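Local coordinates for protein CDA peptide synthetase I (Streptomyces coelicolor, PDB 5DU9) that is a peptide synthetase of the nonribosomal type, of which this chain is the condensation domain, at residues A[204-218]-A[339-353]. The protein carries 1 engineered substitution. Numbering follows the deposited sequence.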
ATOM      1  N   TYR A 204     -16.836   4.710 -16.625  1.00 20.57           N
ATOM      2  CA  TYR A 204     -16.888   3.271 -16.400  1.00 20.00           C
ATOM      3  C   TYR A 204     -18.201   2.882 -15.724  1.00 22.49           C
ATOM      4  O   TYR A 204     -18.850   1.916 -16.120  1.00 21.14           O
ATOM      5  CB  TYR A 204     -15.710   2.794 -15.547  1.00 18.56           C
ATOM      6  CG  TYR A 204     -15.988   1.453 -14.909  1.00 18.13           C
ATOM      7  CD1 TYR A 204     -15.952   0.287 -15.657  1.00 18.15           C
ATOM      8  CD2 TYR A 204     -16.318   1.359 -13.563  1.00 17.88           C
ATOM      9  CE1 TYR A 204     -16.228  -0.945 -15.078  1.00 18.49           C
ATOM     10  CE2 TYR A 204     -16.596   0.141 -12.978  1.00 17.65           C
ATOM     11  CZ  TYR A 204     -16.547  -1.008 -13.738  1.00 19.43           C
ATOM     12  OH  TYR A 204     -16.824  -2.220 -13.151  1.00 17.55           O
ATOM     13  N   ARG A 205     -18.588   3.640 -14.702  1.00 20.80           N
ATOM     14  CA  ARG A 205     -19.815   3.350 -13.969  1.00 21.56           C
ATOM     15  C   ARG A 205     -21.040   3.412 -14.877  1.00 23.10           C
ATOM     16  O   ARG A 205     -22.019   2.700 -14.652  1.00 26.92           O
ATOM     17  CB  ARG A 205     -19.981   4.322 -12.796  1.00 21.65           C
ATOM     18  CG  ARG A 205     -18.998   4.072 -11.658  1.00 21.79           C
ATOM     19  CD  ARG A 205     -19.420   4.766 -10.372  1.00 26.62           C
ATOM     20  NE  ARG A 205     -19.245   6.216 -10.424  1.00 26.53           N
ATOM     21  CZ  ARG A 205     -18.083   6.838 -10.238  1.00 26.92           C
ATOM     22  NH1 ARG A 205     -16.978   6.142 -10.002  1.00 25.31           N
ATOM     23  NH2 ARG A 205     -18.023   8.161 -10.297  1.00 32.19           N
ATOM     24  N   ALA A 206     -20.974   4.252 -15.908  1.00 23.72           N
ATOM     25  CA  ALA A 206     -22.090   4.436 -16.832  1.00 25.33           C
ATOM     26  C   ALA A 206     -22.042   3.472 -18.017  1.00 25.60           C
ATOM     27  O   ALA A 206     -22.922   3.503 -18.881  1.00 27.03           O
ATOM     28  CB  ALA A 206     -22.110   5.871 -17.339  1.00 26.12           C
ATOM     29  N   SER A 207     -21.025   2.615 -18.057  1.00 24.35           N
ATOM     30  CA  SER A 207     -20.784   1.763 -19.220  1.00 24.58           C
ATOM     31  C   SER A 207     -21.419   0.386 -19.085  1.00 24.84           C
ATOM     32  O   SER A 207     -21.842  -0.015 -18.002  1.00 24.60           O
ATOM     33  CB  SER A 207     -19.281   1.598 -19.454  1.00 23.26           C
ATOM     34  OG  SER A 207     -18.717   0.699 -18.518  1.00 21.98           O
ATOM     35  N   ALA A 208     -21.463  -0.338 -20.201  1.00 25.47           N
ATOM     36  CA  ALA A 208     -21.986  -1.696 -20.222  1.00 27.78           C
ATOM     37  C   ALA A 208     -21.090  -2.640 -19.427  1.00 25.13           C
ATOM     38  O   ALA A 208     -21.553  -3.663 -18.924  1.00 30.47           O
ATOM     39  CB  ALA A 208     -22.123  -2.185 -21.658  1.00 28.34           C
ATOM     40  N   ARG A 209     -19.808  -2.299 -19.321  1.00 23.02           N
ATOM     41  CA  ARG A 209     -18.851  -3.148 -18.622  1.00 21.64           C
ATOM     42  C   ARG A 209     -19.179  -3.252 -17.138  1.00 21.15           C
ATOM     43  O   ARG A 209     -18.933  -4.286 -16.515  1.00 21.62           O
ATOM     44  CB  ARG A 209     -17.424  -2.622 -18.794  1.00 20.51           C
ATOM     45  CG  ARG A 209     -16.355  -3.525 -18.193  1.00 20.32           C
ATOM     46  CD  ARG A 209     -14.951  -3.029 -18.515  1.00 25.95           C
ATOM     47  NE  ARG A 209     -14.716  -2.969 -19.957  1.00 26.81           N
ATOM     48  CZ  ARG A 209     -14.302  -3.993 -20.699  1.00 38.05           C
ATOM     49  NH1 ARG A 209     -14.066  -5.177 -20.148  1.00 37.55           N
ATOM     50  NH2 ARG A 209     -14.121  -3.831 -22.003  1.00 33.47           N
ATOM     51  N   TYR A 210     -19.728  -2.181 -16.574  1.00 21.48           N
ATOM     52  CA  TYR A 210     -20.047  -2.158 -15.149  1.00 21.18           C
ATOM     53  C   TYR A 210     -21.001  -3.291 -14.789  1.00 21.98           C
ATOM     54  O   TYR A 210     -20.775  -4.025 -13.822  1.00 21.37           O
ATOM     55  CB  TYR A 210     -20.661  -0.815 -14.747  1.00 21.78           C
ATOM     56  CG  TYR A 210     -21.115  -0.782 -13.303  1.00 21.77           C
ATOM     57  CD1 TYR A 210     -22.393  -1.184 -12.946  1.00 26.48           C
ATOM     58  CD2 TYR A 210     -20.258  -0.363 -12.294  1.00 25.92           C
ATOM     59  CE1 TYR A 210     -22.810  -1.164 -11.631  1.00 34.07           C
ATOM     60  CE2 TYR A 210     -20.668  -0.337 -10.974  1.00 24.43           C
ATOM     61  CZ  TYR A 210     -21.945  -0.741 -10.649  1.00 32.48           C
ATOM     62  OH  TYR A 210     -22.357  -0.719  -9.337  1.00 35.47           O
ATOM     63  N   GLU A 211     -22.063  -3.429 -15.574  1.00 23.38           N
ATOM     64  CA  GLU A 211     -23.055  -4.477 -15.362  1.00 24.42           C
ATOM     65  C   GLU A 211     -22.415  -5.860 -15.462  1.00 26.45           C
ATOM     66  O   GLU A 211     -22.689  -6.740 -14.644  1.00 24.11           O
ATOM     67  CB  GLU A 211     -24.198  -4.338 -16.374  1.00 27.68           C
ATOM     68  CG  GLU A 211     -25.228  -5.454 -16.324  1.00 37.26           C
ATOM     69  CD  GLU A 211     -26.438  -5.170 -17.201  1.00 47.23           C
ATOM     70  OE1 GLU A 211     -26.294  -4.434 -18.199  1.00 45.40           O
ATOM     71  OE2 GLU A 211     -27.535  -5.680 -16.887  1.00 56.58           O
ATOM     72  N   ARG A 212     -21.558  -6.044 -16.461  1.00 23.28           N
ATOM     73  CA  ARG A 212     -20.879  -7.320 -16.655  1.00 22.76           C
ATOM     74  C   ARG A 212     -19.962  -7.632 -15.477  1.00 24.87           C
ATOM     75  O   ARG A 212     -19.916  -8.766 -15.000  1.00 23.32           O
ATOM     76  CB  ARG A 212     -20.074  -7.318 -17.956  1.00 22.72           C
ATOM     77  CG  ARG A 212     -20.926  -7.258 -19.214  1.00 28.44           C
ATOM     78  CD  ARG A 212     -20.113  -7.597 -20.454  1.00 43.77           C
ATOM     79  NE  ARG A 212     -18.961  -6.712 -20.623  1.00 48.39           N
ATOM     80  CZ  ARG A 212     -18.969  -5.581 -21.325  1.00 51.46           C
ATOM     81  NH1 ARG A 212     -20.071  -5.170 -21.940  1.00 55.26           N
ATOM     82  NH2 ARG A 212     -17.863  -4.853 -21.412  1.00 48.46           N
ATOM     83  N   ASP A 213     -19.234  -6.623 -15.014  1.00 20.33           N
ATOM     84  CA  ASP A 213     -18.335  -6.795 -13.875  1.00 19.08           C
ATOM     85  C   ASP A 213     -19.115  -7.152 -12.613  1.00 21.87           C
ATOM     86  O   ASP A 213     -18.716  -8.032 -11.850  1.00 19.38           O
ATOM     87  CB  ASP A 213     -17.513  -5.529 -13.622  1.00 18.17           C
ATOM     88  CG  ASP A 213     -16.435  -5.299 -14.667  1.00 19.97           C
ATOM     89  OD1 ASP A 213     -16.141  -6.226 -15.451  1.00 19.20           O
ATOM     90  OD2 ASP A 213     -15.864  -4.183 -14.686  1.00 17.48           O
ATOM     91  N   ARG A 214     -20.218  -6.447 -12.393  1.00 20.50           N
ATOM     92  CA  ARG A 214     -21.077  -6.701 -11.244  1.00 21.19           C
ATOM     93  C   ARG A 214     -21.538  -8.156 -11.236  1.00 23.49           C
ATOM     94  O   ARG A 214     -21.496  -8.833 -10.209  1.00 24.93           O
ATOM     95  CB  ARG A 214     -22.285  -5.764 -11.268  1.00 25.37           C
ATOM     96  CG  ARG A 214     -23.181  -5.857 -10.045  1.00 25.57           C
ATOM     97  CD  ARG A 214     -24.425  -5.001 -10.224  1.00 30.63           C
ATOM     98  NE  ARG A 214     -25.414  -5.222  -9.174  1.00 40.74           N
ATOM     99  CZ  ARG A 214     -26.669  -4.784  -9.224  1.00 49.76           C
ATOM    100  NH1 ARG A 214     -27.099  -4.101 -10.277  1.00 55.89           N
ATOM    101  NH2 ARG A 214     -27.499  -5.034  -8.221  1.00 47.97           N
ATOM    102  N   ALA A 215     -21.968  -8.633 -12.396  1.00 22.70           N
ATOM    103  CA  ALA A 215     -22.440 -10.004 -12.536  1.00 23.57           C
ATOM    104  C   ALA A 215     -21.317 -11.004 -12.277  1.00 23.86           C
ATOM    105  O   ALA A 215     -21.525 -12.031 -11.625  1.00 26.68           O
ATOM    106  CB  ALA A 215     -23.025 -10.218 -13.921  1.00 26.12           C
ATOM    107  N   TYR A 216     -20.130 -10.707 -12.796  1.00 23.12           N
ATOM    108  CA  TYR A 216     -18.978 -11.582 -12.599  1.00 20.22           C
ATOM    109  C   TYR A 216     -18.673 -11.771 -11.120  1.00 21.51           C
ATOM    110  O   TYR A 216     -18.536 -12.897 -10.643  1.00 20.97           O
ATOM    111  CB  TYR A 216     -17.736 -11.026 -13.299  1.00 20.70           C
ATOM    112  CG  TYR A 216     -16.467 -11.773 -12.939  1.00 19.86           C
ATOM    113  CD1 TYR A 216     -16.165 -12.990 -13.535  1.00 20.81           C
ATOM    114  CD2 TYR A 216     -15.577 -11.265 -12.000  1.00 16.85           C
ATOM    115  CE1 TYR A 216     -15.012 -13.678 -13.208  1.00 21.10           C
ATOM    116  CE2 TYR A 216     -14.418 -11.945 -11.667  1.00 16.55           C
ATOM    117  CZ  TYR A 216     -14.142 -13.150 -12.274  1.00 19.04           C
ATOM    118  OH  TYR A 216     -12.995 -13.829 -11.946  1.00 19.33           O
ATOM    119  N   TRP A 217     -18.574 -10.664 -10.397  1.00 19.17           N
ATOM    120  CA  TRP A 217     -18.140 -10.714  -9.008  1.00 18.80           C
ATOM    121  C   TRP A 217     -19.206 -11.291  -8.084  1.00 20.17           C
ATOM    122  O   TRP A 217     -18.893 -12.073  -7.188  1.00 20.76           O
ATOM    123  CB  TRP A 217     -17.728  -9.322  -8.534  1.00 17.90           C
ATOM    124  CG  TRP A 217     -16.385  -8.937  -9.048  1.00 18.41           C
ATOM    125  CD1 TRP A 217     -16.097  -7.965  -9.962  1.00 16.34           C
ATOM    126  CD2 TRP A 217     -15.138  -9.542  -8.696  1.00 15.67           C
ATOM    127  NE1 TRP A 217     -14.743  -7.921 -10.191  1.00 15.26           N
ATOM    128  CE2 TRP A 217     -14.132  -8.878  -9.425  1.00 14.82           C
ATOM    129  CE3 TRP A 217     -14.772 -10.576  -7.829  1.00 15.55           C
ATOM    130  CZ2 TRP A 217     -12.790  -9.217  -9.317  1.00 14.80           C
ATOM    131  CZ3 TRP A 217     -13.432 -10.904  -7.720  1.00 15.70           C
ATOM    132  CH2 TRP A 217     -12.462 -10.232  -8.462  1.00 14.47           C
ATOM    133  N   THR A 218     -20.462 -10.919  -8.296  1.00 21.80           N
ATOM    134  CA  THR A 218     -21.530 -11.448  -7.457  1.00 22.40           C
ATOM    135  C   THR A 218     -21.688 -12.945  -7.697  1.00 27.83           C
ATOM    136  O   THR A 218     -21.944 -13.704  -6.763  1.00 25.86           O
ATOM    137  CB  THR A 218     -22.867 -10.736  -7.708  1.00 25.82           C
ATOM    138  OG1 THR A 218     -23.189 -10.775  -9.104  1.00 30.23           O
ATOM    139  CG2 THR A 218     -22.792  -9.294  -7.240  1.00 23.94           C
ATOM    140  N   LEU A 339      -9.793 -11.816 -12.093  1.00 14.76           N
ATOM    141  CA  LEU A 339      -9.773 -10.620 -11.262  1.00 12.50           C
ATOM    142  C   LEU A 339      -9.338  -9.408 -12.083  1.00 13.14           C
ATOM    143  O   LEU A 339      -9.978  -8.353 -12.046  1.00 15.71           O
ATOM    144  CB  LEU A 339      -8.842 -10.825 -10.062  1.00 12.15           C
ATOM    145  CG  LEU A 339      -8.763  -9.696  -9.030  1.00 13.26           C
ATOM    146  CD1 LEU A 339      -8.465 -10.285  -7.655  1.00 15.10           C
ATOM    147  CD2 LEU A 339      -7.696  -8.677  -9.405  1.00 15.20           C
ATOM    148  N   LEU A 340      -8.258  -9.566 -12.837  1.00 14.32           N
ATOM    149  CA  LEU A 340      -7.724  -8.459 -13.624  1.00 13.70           C
ATOM    150  C   LEU A 340      -8.681  -8.044 -14.734  1.00 16.38           C
ATOM    151  O   LEU A 340      -8.781  -6.863 -15.065  1.00 15.82           O
ATOM    152  CB  LEU A 340      -6.368  -8.837 -14.219  1.00 12.56           C
ATOM    153  CG  LEU A 340      -5.236  -8.991 -13.200  1.00 18.77           C
ATOM    154  CD1 LEU A 340      -3.998  -9.540 -13.890  1.00 22.08           C
ATOM    155  CD2 LEU A 340      -4.923  -7.675 -12.508  1.00 20.76           C
ATOM    156  N   ALA A 341      -9.387  -9.016 -15.299  1.00 13.99           N
ATOM    157  CA  ALA A 341     -10.311  -8.760 -16.400  1.00 15.78           C
ATOM    158  C   ALA A 341     -11.550  -7.985 -15.945  1.00 17.02           C
ATOM    159  O   ALA A 341     -12.261  -7.406 -16.772  1.00 21.62           O
ATOM    160  CB  ALA A 341     -10.724 -10.071 -17.053  1.00 19.30           C
ATOM    161  N   HIS A 342     -11.799  -7.975 -14.637  1.00 14.86           N
ATOM    162  CA  HIS A 342     -12.955  -7.284 -14.066  1.00 14.82           C
ATOM    163  C   HIS A 342     -12.519  -6.361 -12.924  1.00 14.66           C
ATOM    164  O   HIS A 342     -13.271  -6.116 -11.987  1.00 14.57           O
ATOM    165  CB  HIS A 342     -13.984  -8.300 -13.565  1.00 15.48           C
ATOM    166  CG  HIS A 342     -14.436  -9.268 -14.615  1.00 16.30           C
ATOM    167  ND1 HIS A 342     -13.779 -10.455 -14.865  1.00 19.61           N
ATOM    168  CD2 HIS A 342     -15.469  -9.221 -15.487  1.00 18.34           C
ATOM    169  CE1 HIS A 342     -14.396 -11.099 -15.839  1.00 19.34           C
ATOM    170  NE2 HIS A 342     -15.425 -10.374 -16.233  1.00 18.26           N
ATOM    171  N   SER A 343     -11.304  -5.832 -13.029  1.00 14.13           N
ATOM    172  CA  SER A 343     -10.671  -5.113 -11.925  1.00 12.85           C
ATOM    173  C   SER A 343     -11.265  -3.736 -11.618  1.00 13.08           C
ATOM    174  O   SER A 343     -10.981  -3.171 -10.562  1.00 14.71           O
ATOM    175  CB  SER A 343      -9.174  -4.949 -12.213  1.00 13.10           C
ATOM    176  OG  SER A 343      -8.957  -4.085 -13.321  1.00 15.51           O
ATOM    177  N   ARG A 344     -12.078  -3.185 -12.517  1.00 13.84           N
ATOM    178  CA  ARG A 344     -12.600  -1.836 -12.297  1.00 14.26           C
ATOM    179  C   ARG A 344     -13.771  -1.834 -11.320  1.00 14.80           C
ATOM    180  O   ARG A 344     -14.146  -0.788 -10.800  1.00 16.87           O
ATOM    181  CB  ARG A 344     -13.019  -1.187 -13.616  1.00 15.36           C
ATOM    182  CG  ARG A 344     -11.852  -0.951 -14.558  1.00 16.63           C
ATOM    183  CD  ARG A 344     -12.172   0.063 -15.646  1.00 20.97           C
ATOM    184  NE  ARG A 344     -12.060   1.437 -15.154  1.00 27.70           N
ATOM    185  CZ  ARG A 344     -11.893   2.506 -15.930  1.00 28.10           C
ATOM    186  NH1 ARG A 344     -11.814   2.372 -17.246  1.00 28.09           N
ATOM    187  NH2 ARG A 344     -11.796   3.716 -15.386  1.00 24.90           N
ATOM    188  N   PHE A 345     -14.348  -3.000 -11.059  1.00 15.03           N
ATOM    189  CA  PHE A 345     -15.442  -3.067 -10.102  1.00 15.69           C
ATOM    190  C   PHE A 345     -14.874  -2.887  -8.703  1.00 15.73           C
ATOM    191  O   PHE A 345     -13.893  -3.523  -8.344  1.00 15.23           O
ATOM    192  CB  PHE A 345     -16.201  -4.385 -10.208  1.00 16.33           C
ATOM    193  CG  PHE A 345     -17.570  -4.334  -9.600  1.00 18.90           C
ATOM    194  CD1 PHE A 345     -18.614  -3.721 -10.272  1.00 18.74           C
ATOM    195  CD2 PHE A 345     -17.810  -4.887  -8.358  1.00 18.17           C
ATOM    196  CE1 PHE A 345     -19.874  -3.663  -9.715  1.00 22.41           C
ATOM    197  CE2 PHE A 345     -19.072  -4.832  -7.795  1.00 20.81           C
ATOM    198  CZ  PHE A 345     -20.102  -4.220  -8.474  1.00 24.22           C
ATOM    199  N   ARG A 346     -15.500  -2.011  -7.923  1.00 17.10           N
ATOM    200  CA  ARG A 346     -14.976  -1.633  -6.617  1.00 15.29           C
ATOM    201  C   ARG A 346     -15.213  -2.709  -5.570  1.00 15.43           C
ATOM    202  O   ARG A 346     -16.312  -3.235  -5.450  1.00 17.91           O
ATOM    203  CB  ARG A 346     -15.613  -0.321  -6.158  1.00 15.98           C
ATOM    204  CG  ARG A 346     -15.300   0.875  -7.049  1.00 15.94           C
ATOM    205  CD  ARG A 346     -13.813   1.184  -7.084  1.00 14.94           C
ATOM    206  NE  ARG A 346     -13.273   1.377  -5.742  1.00 17.62           N
ATOM    207  CZ  ARG A 346     -11.990   1.590  -5.464  1.00 15.03           C
ATOM    208  NH1 ARG A 346     -11.084   1.649  -6.436  1.00 13.90           N
ATOM    209  NH2 ARG A 346     -11.613   1.739  -4.200  1.00 14.94           N
ATOM    210  N   GLY A 347     -14.173  -3.023  -4.806  1.00 14.71           N
ATOM    211  CA  GLY A 347     -14.278  -4.031  -3.768  1.00 15.69           C
ATOM    212  C   GLY A 347     -15.337  -3.676  -2.747  1.00 19.22           C
ATOM    213  O   GLY A 347     -16.081  -4.536  -2.269  1.00 18.82           O
ATOM    214  N   GLU A 348     -15.417  -2.394  -2.413  1.00 16.17           N
ATOM    215  CA  GLU A 348     -16.374  -1.947  -1.411  1.00 17.99           C
ATOM    216  C   GLU A 348     -17.801  -2.009  -1.957  1.00 20.49           C
ATOM    217  O   GLU A 348     -18.758  -2.141  -1.196  1.00 23.57           O
ATOM    218  CB  GLU A 348     -16.034  -0.532  -0.924  1.00 22.62           C
ATOM    219  CG  GLU A 348     -16.126   0.574  -1.973  1.00 20.61           C
ATOM    220  CD  GLU A 348     -14.860   0.760  -2.789  1.00 20.42           C
ATOM    221  OE1 GLU A 348     -13.940  -0.083  -2.711  1.00 19.15           O
ATOM    222  OE2 GLU A 348     -14.790   1.773  -3.519  1.00 21.65           O
ATOM    223  N   ASP A 349     -17.948  -1.926  -3.274  1.00 19.39           N
ATOM    224  CA  ASP A 349     -19.263  -2.095  -3.887  1.00 21.58           C
ATOM    225  C   ASP A 349     -19.705  -3.555  -3.823  1.00 23.11           C
ATOM    226  O   ASP A 349     -20.871  -3.847  -3.542  1.00 23.56           O
ATOM    227  CB  ASP A 349     -19.259  -1.612  -5.339  1.00 23.05           C
ATOM    228  CG  ASP A 349     -19.210  -0.100  -5.453  1.00 28.20           C
ATOM    229  OD1 ASP A 349     -19.343   0.588  -4.418  1.00 30.65           O
ATOM    230  OD2 ASP A 349     -19.051   0.401  -6.584  1.00 28.33           O
ATOM    231  N   LEU A 350     -18.778  -4.472  -4.084  1.00 21.64           N
ATOM    232  CA  LEU A 350     -19.087  -5.896  -4.004  1.00 22.74           C
ATOM    233  C   LEU A 350     -19.549  -6.246  -2.595  1.00 21.00           C
ATOM    234  O   LEU A 350     -20.549  -6.940  -2.417  1.00 24.94           O
ATOM    235  CB  LEU A 350     -17.874  -6.743  -4.395  1.00 17.94           C
ATOM    236  CG  LEU A 350     -18.013  -8.261  -4.246  1.00 18.29           C
ATOM    237  CD1 LEU A 350     -19.186  -8.788  -5.066  1.00 22.76           C
ATOM    238  CD2 LEU A 350     -16.721  -8.956  -4.649  1.00 20.55           C
ATOM    239  N   ASP A 351     -18.827  -5.747  -1.597  1.00 21.45           N
ATOM    240  CA  ASP A 351     -19.179  -5.997  -0.203  1.00 27.47           C
ATOM    241  C   ASP A 351     -20.566  -5.469   0.134  1.00 31.42           C
ATOM    242  O   ASP A 351     -21.324  -6.121   0.850  1.00 27.49           O
ATOM    243  CB  ASP A 351     -18.149  -5.366   0.734  1.00 20.68           C
ATOM    244  CG  ASP A 351     -16.833  -6.110   0.744  1.00 23.83           C
ATOM    245  OD1 ASP A 351     -16.777  -7.251   0.233  1.00 26.54           O
ATOM    246  OD2 ASP A 351     -15.852  -5.553   1.275  1.00 28.90           O
ATOM    247  N   ARG A 352     -20.898  -4.290  -0.380  1.00 26.39           N
ATOM    248  CA  ARG A 352     -22.195  -3.682  -0.094  1.00 29.04           C
ATOM    249  C   ARG A 352     -23.340  -4.512  -0.673  1.00 44.64           C
ATOM    250  O   ARG A 352     -24.420  -4.584  -0.087  1.00 38.41           O
ATOM    251  CB  ARG A 352     -22.252  -2.256  -0.647  1.00 28.87           C
ATOM    252  N   GLU A 353     -23.099  -5.143  -1.818  1.00 24.72           N
ATOM    253  CA  GLU A 353     -24.129  -5.938  -2.476  1.00 32.02           C
ATOM    254  C   GLU A 353     -24.309  -7.296  -1.806  1.00 41.98           C
ATOM    255  O   GLU A 353     -25.433  -7.767  -1.645  1.00 39.99           O
ATOM    256  CB  GLU A 353     -23.803  -6.138  -3.955  1.00 32.26           C
ATOM    257  CG  GLU A 353     -24.868  -6.957  -4.689  1.00 48.36           C
ATOM    258  CD  GLU A 353     -25.167  -6.469  -6.099  1.00 44.66           C
ATOM    259  OE1 GLU A 353     -24.820  -5.318  -6.440  1.00 46.03           O
ATOM    260  OE2 GLU A 353     -25.766  -7.246  -6.870  1.00 45.47           O
TER
HETATM  261  O   HOH W   1     -14.571  -6.391 -17.659  1.00 22.94           O
HETATM  262  O   HOH W   2     -13.214  -4.142 -15.121  1.00 18.02           O
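Trp217, Phe345 and His342 carry this contact, in which helix 208-218 lies across the turn joining helices 325-341 and 347-354. The Trp217 indole enters the turn edge first: its NE1 donates an almost straight bond (176°) to His342 O at 2.9 Å, with the oxygen in the indole plane but the nitrogen standing above the carbonyl plane. Farther along the same edge, Trp217 CH2 packs on Leu339 CG, while Trp217 CB meets the methyls of Leu350. The His342 ring, its CG set anti to the carbonyl carbon and so turned toward helix 208-218, lies flat on the Tyr216 ring in an offset stack, centroids 3.7 Å apart and planes at 6°. His342 ND1 is hydrogen-bonded to Gly338 O, which helps fix the ring's rotation, and Asp213 OD1 comes to its edge 3.1 Å from His342 CD2. Phe345 lays one ring face over Arg214 CA, its CB meets Trp217 CD1, and Tyr210 CE2 reaches Phe345 CE1 at 3.6 Å, completing an aromatic cluster with Trp217. Asp213 is the polar hub: Tyr204 OH donates to Asp213 OD2 at 2.7 Å, and two waters link its carboxylate to Ala341 O and Arg344 N. Arg344 CB covers one face of the Tyr204 ring. At the far end, extended Arg214 grips Glu353 side-on through NE and NH2, with Arg214 NE 2.8 Å from Glu353 OE1. The helix axes 208-218 and 347-353 cross at -61°. Trp217 and Leu339 touch Leu313, and Leu350 touches Pro314, of strand 311-318, while Glu348 touches both the bound (2S)-2-amino-N-butyl-propanamide and Cys18 of helix 14-24.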